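Local coordinates for nitrogenase molybdenum-iron protein alpha chain (Clostridium pasteurianum, PDB 5VQ3) that forms part of the molybdenum-iron component of nitrogenase, which reduces dinitrogen to ammonia at an iron-sulfur-molybdenum cluster, using electrons whose delivery is coupled to ATP hydrolysis, at residues A[261-266]-A[279-284]. Residues are numbered along the deposited sequence; the frame is centred on the assembly and turned at random.
Sequences QCHRSI and IPWIKC. With ICS (iron-sulfur-molybdenum cluster with interstitial carbon), chain F.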
# COMPACT_ATOMS: atom_id res chain seq x y z
N GLN A 261 42.55 -0.33 5.61
CA GLN A 261 41.47 -1.18 6.03
C GLN A 261 41.41 -2.43 5.12
O GLN A 261 41.63 -3.55 5.60
CB GLN A 261 40.13 -0.38 6.02
CG GLN A 261 38.91 -1.22 6.36
CD GLN A 261 38.84 -1.77 7.76
OE1 GLN A 261 39.08 -1.06 8.74
NE2 GLN A 261 38.51 -3.04 7.87
N CYS A 262 41.09 -2.24 3.85
CA CYS A 262 41.10 -3.39 2.91
C CYS A 262 42.45 -3.52 2.25
O CYS A 262 42.79 -2.75 1.33
CB CYS A 262 40.05 -3.23 1.80
SG CYS A 262 40.17 -4.64 0.68
N HIS A 263 43.25 -4.46 2.74
CA HIS A 263 44.55 -4.70 2.13
C HIS A 263 44.51 -5.14 0.66
O HIS A 263 45.23 -4.62 -0.13
CB HIS A 263 45.35 -5.69 2.94
CG HIS A 263 46.70 -5.96 2.35
ND1 HIS A 263 46.95 -7.05 1.54
CD2 HIS A 263 47.86 -5.26 2.41
CE1 HIS A 263 48.21 -7.02 1.15
NE2 HIS A 263 48.78 -5.94 1.65
N ARG A 264 43.60 -6.04 0.32
CA ARG A 264 43.49 -6.54 -1.02
C ARG A 264 43.34 -5.42 -2.06
O ARG A 264 44.04 -5.37 -3.06
CB ARG A 264 42.33 -7.54 -1.10
CG ARG A 264 42.15 -8.28 -2.42
CD ARG A 264 43.36 -9.15 -2.84
NE ARG A 264 44.39 -8.41 -3.58
CZ ARG A 264 45.70 -8.35 -3.26
NH1 ARG A 264 46.19 -9.02 -2.20
NH2 ARG A 264 46.52 -7.64 -4.01
N SER A 265 42.41 -4.51 -1.82
CA SER A 265 42.01 -3.62 -2.88
C SER A 265 42.91 -2.41 -2.97
O SER A 265 42.90 -1.77 -4.00
CB SER A 265 40.55 -3.10 -2.71
OG SER A 265 40.43 -2.30 -1.54
N ILE A 266 43.68 -2.09 -1.91
CA ILE A 266 44.35 -0.80 -1.87
C ILE A 266 45.84 -0.91 -1.55
O ILE A 266 46.52 0.12 -1.47
CB ILE A 266 43.65 0.16 -0.88
CG1 ILE A 266 43.77 1.60 -1.34
CG2 ILE A 266 44.16 -0.04 0.55
CD1 ILE A 266 42.88 1.92 -2.54
N ILE A 279 55.26 8.10 3.12
CA ILE A 279 54.19 8.02 4.09
C ILE A 279 54.05 6.59 4.44
O ILE A 279 53.79 5.75 3.57
CB ILE A 279 52.86 8.52 3.52
CG1 ILE A 279 52.93 10.00 3.21
CG2 ILE A 279 51.74 8.29 4.52
CD1 ILE A 279 51.84 10.42 2.27
N PRO A 280 54.19 6.28 5.73
CA PRO A 280 54.10 4.90 6.10
C PRO A 280 52.65 4.48 6.26
O PRO A 280 51.79 5.33 6.32
CB PRO A 280 54.85 4.86 7.44
CG PRO A 280 54.65 6.22 8.00
CD PRO A 280 54.52 7.17 6.86
N TRP A 281 52.41 3.19 6.37
CA TRP A 281 51.07 2.69 6.56
C TRP A 281 51.02 1.63 7.63
O TRP A 281 52.03 0.97 7.93
CB TRP A 281 50.51 2.18 5.22
CG TRP A 281 51.21 1.03 4.59
CD1 TRP A 281 52.28 1.09 3.72
CD2 TRP A 281 50.91 -0.37 4.74
NE1 TRP A 281 52.64 -0.18 3.32
CE2 TRP A 281 51.80 -1.08 3.92
CE3 TRP A 281 49.94 -1.09 5.44
CZ2 TRP A 281 51.79 -2.46 3.84
CZ3 TRP A 281 49.92 -2.43 5.35
CH2 TRP A 281 50.83 -3.12 4.54
N ILE A 282 49.83 1.46 8.22
CA ILE A 282 49.54 0.35 9.10
C ILE A 282 48.23 -0.31 8.72
O ILE A 282 47.34 0.35 8.17
CB ILE A 282 49.47 0.76 10.58
CG1 ILE A 282 48.44 1.85 10.81
CG2 ILE A 282 50.84 1.24 11.04
CD1 ILE A 282 48.10 1.95 12.30
N LYS A 283 48.10 -1.59 9.06
CA LYS A 283 46.85 -2.28 8.87
C LYS A 283 45.88 -1.70 9.88
O LYS A 283 46.26 -1.51 11.04
CB LYS A 283 47.00 -3.78 9.09
CG LYS A 283 45.72 -4.57 8.79
CD LYS A 283 45.39 -4.63 7.27
CE LYS A 283 44.14 -5.48 6.95
NZ LYS A 283 42.87 -4.93 7.51
N CYS A 284 44.68 -1.38 9.39
CA CYS A 284 43.53 -0.78 10.09
C CYS A 284 42.51 -1.90 10.21
O CYS A 284 42.13 -2.49 9.20
CB CYS A 284 42.91 0.30 9.17
SG CYS A 284 41.41 1.01 9.76
FE1 ICS F . 38.04 -5.04 -0.04
MO1 ICS F . 31.60 -7.05 -1.87
FE2 ICS F . 36.49 -5.85 -2.07
FE3 ICS F . 35.46 -4.26 -0.18
FE4 ICS F . 36.10 -6.80 0.38
FE5 ICS F . 33.73 -7.53 -0.33
FE6 ICS F . 34.11 -6.58 -2.74
FE7 ICS F . 33.09 -5.07 -0.88
CX ICS F . 34.85 -6.05 -0.91
S1A ICS F . 37.95 -7.14 -0.91
S1B ICS F . 33.33 -8.60 -2.28
S2A ICS F . 37.14 -3.76 -1.68
S2B ICS F . 35.79 -6.40 -4.12
S3A ICS F . 35.01 -8.50 1.22
S3B ICS F . 32.45 -5.15 -3.02
S4A ICS F . 36.51 -4.97 1.69
S4B ICS F . 31.89 -6.46 0.38
S5A ICS F . 33.56 -3.09 -0.04
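Lys-283 reaches from the end of strand 281-283 to the backbone of Gln-261, the residue before Cys-262, which with His-482 ligates the molybdenum cluster. Chi1 of -175° sets CG beside the carbonyl carbon; the chain then bends at chi2 and brings Lys-283 CE to 3.4 Å from Gln-261 O and 4.2 Å from His-263 CB. A second bend, at chi4, turns Lys-283 NZ onto Gln-261 O, a 2.7 Å hydrogen bond in the carbonyl plane. Lys-283 NZ also donates to Cys-284 O at 3.1 Å, here from above the carbonyl plane, and the one ammonium links the residues just past the C-terminal ends of two neighbouring strands. Beside it, Gln-261 CA lies 3.5 Å from Cys-284 O in a nearly straight CA-H...O contact, while Gln-261 OE1 accepts from Phe-286 N. Earlier in the strand, Trp-281 CH2 meets the edge of the His-263 ring, 4.2 Å from His-263 CD2; that imidazole is held by Asp-374 and Arg-378. Cys-262 points away, its SG binding iron FE1 of the cluster at 2.3 Å and, as N-cap, accepting from Ser-265 N. The contact closes the beta-alpha-beta unit of strand 257-260, helix 263-277 and strand 281-283, with the cofactor at the helix N-terminus and Trp-281 packed against Ala-270 and Glu-274.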